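PDB 2PH5: homospermidine synthase from Legionella pneumophila subsp. pneumophila str. Philadelphia 1, which probably catalyses the formation of the polyamine homospermidine in a reaction dependent on NAD, which is bound in this structure. Local coordinates for residues L28-F33 / A386-A391; H204-D209 / V276-P281. All coordinates share one frame; numbering follows the deposited sequence.

Interaction 1 of 2, residues L28-F33 / A386-A391; sequences LMPLIF and APYNNA
P30 and P387 meet where the first helix of the Rossmann-type NAD-binding fold, helix 23-35, lies against the loop between helices 379-385 and 391-408. The pyrrolidine ring of P30 carries the close part of the contact. Its CG comes within 3.7 Å of the carbonyl O of P387, and the two proline rings slide past each other in opposite directions, CG to CG at 3.9 Å. As a proline, P30 offers no backbone N-H to the turn before, and the helix is kinked here. The contacts at A386 are looser: CB of P30 lies 4.3 Å from CB of A386. L31 reaches the same CB with CD1 (4.3 Å), and its side chain also packs on V397 and I401 of helix 391-408.

Solvent reaches the outer side of P387 and part of Y388. The Y388 ring has CG anti to its carbonyl carbon (chi1 -48°) and presents its edge to P30: CD2 of Y388 lies 4.0 Å from CG of P30, which sits near the ring plane. Y388 also touches V55 and Q58 of helix 55-59. No hydrogen bond joins the two segments directly. N389 OD1 bonds to S393 OG of helix 391-408, while ND2 donates to A27 O of helix 23-35, one residue before 28-33, and, within the loop, to P387 O at 2.9 Å, the donor standing 24° out of the carbonyl plane.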
loop_
_atom_site.group_PDB
_atom_site.type_symbol
_atom_site.label_atom_id
_atom_site.label_comp_id
_atom_site.label_asym_id
_atom_site.label_seq_id
_atom_site.Cartn_x
_atom_site.Cartn_y
_atom_site.Cartn_z
ATOM N N LEU A 28 -18.839 21.841 8.507
ATOM C CA LEU A 28 -19.633 22.883 7.871
ATOM C C LEU A 28 -19.914 24.042 8.821
ATOM O O LEU A 28 -19.897 25.201 8.416
ATOM C CB LEU A 28 -20.962 22.306 7.395
ATOM C CG LEU A 28 -21.539 22.798 6.062
ATOM C CD1 LEU A 28 -23.015 22.456 6.015
ATOM C CD2 LEU A 28 -21.352 24.278 5.898
HETATM N N MSE A 29 -20.162 23.717 10.085
HETATM C CA MSE A 29 -20.481 24.709 11.106
HETATM C C MSE A 29 -19.750 26.037 10.972
HETATM O O MSE A 29 -20.382 27.090 10.850
HETATM C CB MSE A 29 -20.228 24.128 12.490
HETATM C CG MSE A 29 -21.257 23.120 12.907
HETATM SE SE MSE A 29 -22.941 23.975 13.247
HETATM C CE MSE A 29 -22.919 23.899 15.180
ATOM N N PRO A 30 -18.410 26.011 10.995
ATOM C CA PRO A 30 -17.618 27.235 10.875
ATOM C C PRO A 30 -17.968 28.105 9.666
ATOM O O PRO A 30 -18.081 29.325 9.790
ATOM C CB PRO A 30 -16.191 26.707 10.799
ATOM C CG PRO A 30 -16.256 25.471 11.627
ATOM C CD PRO A 30 -17.529 24.842 11.166
ATOM N N LEU A 31 -18.140 27.482 8.503
ATOM C CA LEU A 31 -18.445 28.223 7.279
ATOM C C LEU A 31 -19.820 28.892 7.278
ATOM O O LEU A 31 -20.021 29.913 6.624
ATOM C CB LEU A 31 -18.304 27.312 6.042
ATOM C CG LEU A 31 -16.890 27.073 5.488
ATOM C CD1 LEU A 31 -16.051 26.389 6.540
ATOM C CD2 LEU A 31 -16.934 26.223 4.218
ATOM N N ILE A 32 -20.765 28.324 8.014
ATOM C CA ILE A 32 -22.100 28.895 8.070
ATOM C C ILE A 32 -22.105 30.190 8.881
ATOM O O ILE A 32 -22.726 31.182 8.492
ATOM C CB ILE A 32 -23.080 27.913 8.697
ATOM C CG1 ILE A 32 -23.002 26.576 7.956
ATOM C CG2 ILE A 32 -24.486 28.485 8.638
ATOM C CD1 ILE A 32 -23.854 25.486 8.560
ATOM N N PHE A 33 -21.411 30.180 10.012
ATOM C CA PHE A 33 -21.350 31.369 10.845
ATOM C C PHE A 33 -20.346 32.364 10.291
ATOM O O PHE A 33 -20.317 33.520 10.699
ATOM C CB PHE A 33 -20.988 30.990 12.279
ATOM C CG PHE A 33 -22.080 30.261 12.989
ATOM C CD1 PHE A 33 -23.255 30.920 13.337
ATOM C CD2 PHE A 33 -21.958 28.905 13.275
ATOM C CE1 PHE A 33 -24.300 30.235 13.962
ATOM C CE2 PHE A 33 -22.993 28.211 13.899
ATOM C CZ PHE A 33 -24.167 28.876 14.243
ATOM N N ALA A 386 -10.154 27.704 8.912
ATOM C CA ALA A 386 -11.297 27.216 9.675
ATOM C C ALA A 386 -10.982 26.029 10.582
ATOM O O ALA A 386 -10.195 25.149 10.228
ATOM C CB ALA A 386 -12.425 26.842 8.721
ATOM N N PRO A 387 -11.606 25.994 11.771
ATOM C CA PRO A 387 -11.390 24.901 12.719
ATOM C C PRO A 387 -12.211 23.677 12.303
ATOM O O PRO A 387 -13.000 23.739 11.351
ATOM C CB PRO A 387 -11.885 25.497 14.030
ATOM C CG PRO A 387 -13.047 26.322 13.581
ATOM C CD PRO A 387 -12.494 27.019 12.353
ATOM N N TYR A 388 -12.020 22.577 13.025
ATOM C CA TYR A 388 -12.749 21.335 12.762
ATOM C C TYR A 388 -12.682 20.985 11.279
ATOM O O TYR A 388 -13.653 20.506 10.695
ATOM C CB TYR A 388 -14.207 21.510 13.189
ATOM C CG TYR A 388 -14.343 22.109 14.563
ATOM C CD1 TYR A 388 -13.958 21.392 15.692
ATOM C CD2 TYR A 388 -14.818 23.413 14.736
ATOM C CE1 TYR A 388 -14.038 21.954 16.964
ATOM C CE2 TYR A 388 -14.901 23.988 16.009
ATOM C CZ TYR A 388 -14.508 23.248 17.117
ATOM O OH TYR A 388 -14.569 23.778 18.386
ATOM N N ASN A 389 -11.521 21.222 10.681
ATOM C CA ASN A 389 -11.327 20.968 9.264
ATOM C C ASN A 389 -9.913 20.549 8.897
ATOM O O ASN A 389 -8.927 21.006 9.493
ATOM C CB ASN A 389 -11.662 22.231 8.462
ATOM C CG ASN A 389 -13.111 22.287 8.030
ATOM O OD1 ASN A 389 -13.523 21.597 7.089
ATOM N ND2 ASN A 389 -13.893 23.113 8.709
ATOM N N ASN A 390 -9.825 19.655 7.920
ATOM C CA ASN A 390 -8.542 19.238 7.397
ATOM C C ASN A 390 -8.633 19.652 5.933
ATOM O O ASN A 390 -9.657 20.181 5.505
ATOM C CB ASN A 390 -8.290 17.722 7.541
ATOM C CG ASN A 390 -9.403 16.864 6.964
ATOM O OD1 ASN A 390 -9.887 17.092 5.850
ATOM N ND2 ASN A 390 -9.798 15.844 7.719
ATOM N N ALA A 391 -7.565 19.435 5.177
ATOM C CA ALA A 391 -7.539 19.804 3.775
ATOM C C ALA A 391 -8.739 19.233 3.018
ATOM O O ALA A 391 -9.415 19.949 2.281
ATOM C CB ALA A 391 -6.243 19.326 3.145
#

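Interaction 2 of 2, residues H204-D209 / V276-P281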
loop_
_atom_site.group_PDB
_atom_site.type_symbol
_atom_site.label_atom_id
_atom_site.label_comp_id
_atom_site.label_asym_id
_atom_site.label_seq_id
_atom_site.Cartn_x
_atom_site.Cartn_y
_atom_site.Cartn_z
ATOM N N HIS A 204 -10.241 13.093 -16.269
ATOM C CA HIS A 204 -10.038 12.384 -15.010
ATOM C C HIS A 204 -10.308 13.324 -13.846
ATOM O O HIS A 204 -10.103 14.537 -13.947
ATOM C CB HIS A 204 -8.586 11.908 -14.841
ATOM C CG HIS A 204 -8.228 10.695 -15.641
ATOM N ND1 HIS A 204 -6.938 10.214 -15.718
ATOM C CD2 HIS A 204 -8.980 9.871 -16.406
ATOM C CE1 HIS A 204 -6.909 9.149 -16.497
ATOM N NE2 HIS A 204 -8.137 8.919 -16.930
ATOM N N VAL A 205 -10.786 12.755 -12.748
ATOM C CA VAL A 205 -10.967 13.509 -11.524
ATOM C C VAL A 205 -9.715 12.974 -10.852
ATOM O O VAL A 205 -9.695 11.839 -10.367
ATOM C CB VAL A 205 -12.225 13.080 -10.731
ATOM C CG1 VAL A 205 -12.275 13.831 -9.406
ATOM C CG2 VAL A 205 -13.489 13.389 -11.549
ATOM N N ALA A 206 -8.648 13.766 -10.908
ATOM C CA ALA A 206 -7.367 13.363 -10.346
ATOM C C ALA A 206 -7.125 14.041 -9.009
ATOM O O ALA A 206 -7.018 15.266 -8.927
ATOM C CB ALA A 206 -6.248 13.694 -11.323
ATOM N N GLU A 207 -7.052 13.230 -7.959
ATOM C CA GLU A 207 -6.838 13.737 -6.613
ATOM C C GLU A 207 -5.729 12.957 -5.940
ATOM O O GLU A 207 -5.588 11.749 -6.139
ATOM C CB GLU A 207 -8.120 13.624 -5.776
ATOM C CG GLU A 207 -7.976 14.087 -4.329
ATOM C CD GLU A 207 -9.253 13.908 -3.514
ATOM O OE1 GLU A 207 -10.311 13.615 -4.118
ATOM O OE2 GLU A 207 -9.205 14.070 -2.269
ATOM N N GLN A 208 -4.948 13.658 -5.133
ATOM C CA GLN A 208 -3.859 13.027 -4.425
ATOM C C GLN A 208 -3.752 13.626 -3.033
ATOM O O GLN A 208 -3.367 14.780 -2.872
ATOM C CB GLN A 208 -2.574 13.224 -5.211
ATOM C CG GLN A 208 -1.648 12.038 -5.146
ATOM C CD GLN A 208 -0.787 11.940 -6.383
ATOM O OE1 GLN A 208 0.228 11.239 -6.399
ATOM N NE2 GLN A 208 -1.198 12.643 -7.441
ATOM N N ASP A 209 -4.120 12.822 -2.038
ATOM C CA ASP A 209 -4.100 13.213 -0.632
ATOM C C ASP A 209 -2.748 12.834 -0.049
ATOM O O ASP A 209 -2.399 11.651 0.011
ATOM C CB ASP A 209 -5.205 12.467 0.127
ATOM C CG ASP A 209 -5.595 13.145 1.433
ATOM O OD1 ASP A 209 -4.710 13.669 2.148
ATOM O OD2 ASP A 209 -6.802 13.137 1.754
ATOM N N VAL A 276 -5.160 3.242 -12.310
ATOM C CA VAL A 276 -5.120 3.979 -13.563
ATOM C C VAL A 276 -4.012 5.022 -13.466
ATOM O O VAL A 276 -3.734 5.554 -12.390
ATOM C CB VAL A 276 -6.458 4.690 -13.851
ATOM C CG1 VAL A 276 -7.471 3.708 -14.442
ATOM C CG2 VAL A 276 -6.991 5.289 -12.571
ATOM N N ARG A 277 -3.383 5.295 -14.602
ATOM C CA ARG A 277 -2.299 6.262 -14.704
ATOM C C ARG A 277 -2.865 7.667 -14.907
ATOM O O ARG A 277 -3.541 7.923 -15.896
ATOM C CB ARG A 277 -1.400 5.911 -15.895
ATOM C CG ARG A 277 -0.661 4.586 -15.770
ATOM C CD ARG A 277 0.206 4.287 -16.994
ATOM N NE ARG A 277 1.035 3.104 -16.779
ATOM C CZ ARG A 277 0.654 1.851 -17.022
ATOM N NH1 ARG A 277 -0.555 1.601 -17.509
ATOM N NH2 ARG A 277 1.471 0.843 -16.749
ATOM N N SER A 278 -2.592 8.573 -13.977
ATOM C CA SER A 278 -3.082 9.932 -14.099
ATOM C C SER A 278 -1.988 10.941 -13.737
ATOM O O SER A 278 -0.814 10.580 -13.613
ATOM C CB SER A 278 -4.322 10.120 -13.222
ATOM O OG SER A 278 -4.976 11.338 -13.494
ATOM N N TRP A 279 -2.363 12.203 -13.553
ATOM C CA TRP A 279 -1.368 13.224 -13.255
ATOM C C TRP A 279 -1.876 14.314 -12.329
ATOM O O TRP A 279 -3.042 14.706 -12.389
ATOM C CB TRP A 279 -0.900 13.862 -14.560
ATOM C CG TRP A 279 0.222 14.820 -14.390
ATOM C CD1 TRP A 279 1.549 14.529 -14.414
ATOM C CD2 TRP A 279 0.121 16.235 -14.188
ATOM N NE1 TRP A 279 2.291 15.672 -14.247
ATOM C CE2 TRP A 279 1.439 16.737 -14.106
ATOM C CE3 TRP A 279 -0.954 17.127 -14.070
ATOM C CZ2 TRP A 279 1.716 18.098 -13.913
ATOM C CZ3 TRP A 279 -0.680 18.476 -13.878
ATOM C CH2 TRP A 279 0.648 18.947 -13.804
ATOM N N THR A 280 -0.969 14.822 -11.499
ATOM C CA THR A 280 -1.279 15.876 -10.545
ATOM C C THR A 280 -0.107 16.869 -10.605
ATOM O O THR A 280 1.039 16.471 -10.777
ATOM C CB THR A 280 -1.437 15.271 -9.123
ATOM O OG1 THR A 280 -2.386 16.036 -8.378
ATOM C CG2 THR A 280 -0.100 15.256 -8.382
ATOM N N PRO A 281 -0.383 18.177 -10.472
ATOM C CA PRO A 281 0.698 19.176 -10.532
ATOM C C PRO A 281 1.812 19.078 -9.481
ATOM O O PRO A 281 2.993 19.068 -9.830
ATOM C CB PRO A 281 -0.058 20.510 -10.497
ATOM C CG PRO A 281 -1.343 20.174 -9.788
ATOM C CD PRO A 281 -1.705 18.819 -10.336
#
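H204 and S278 form the one hydrogen bond between these segments, ND1 to OG at 3.2 Å, either atom a possible donor. In H204, chi1 sets CG beside the backbone N and chi2 (173°) turns the ring so that ND1 faces S278, whose OG is placed anti to its backbone N (chi1 -169°). The imidazole edge also meets the backbone, CE1 lying 3.6 Å from R277 O in the ring plane. CB of A206 fits against S278 OG at 3.4 Å and W279 O at 3.5 Å. The Q208 and T280 side chains cross obliquely; the approach of Q208 NE2 to CG2 of T280 (3.0 Å) is too short for ordinary packing, so the placing of the amide is doubtful. T280 OG1 is bonded to E358 of strand 352-364. The R277 side chain leaves its CA away from strand 204-209, and its NE forms a salt bridge with E338 of the second subunit. The axes of segments 204-209 and 276-278 run at 82°, 9.0 Å apart at closest. This is face packing without backbone pairing: strand 275-278, of a two-stranded antiparallel sheet, and the residues that follow it cover the mixed sheet of the saccharopine dehydrogenase C-terminal-type domain.

The centres of the two interactions are 26 Å apart, and their nearest atoms are about 6 Å apart without touching. Along the chain the order is 28-33, 204-209, 276-281, 386-391, so both segments of interaction 2 fall between those of interaction 1. Interaction 1 joins the NAD-binding part to a late loop of the C-terminal family region, whereas interaction 2 lies wholly within that region and covers its mixed sheet. Strand 370-378 of this sheet leads through helix 379-385 into the loop 386-391, linking the two sites through the chain. Thus the late return to the Rossmann-type part brings together regions far apart in sequence, with the side chain of N389 about 11 Å from the bound NAD.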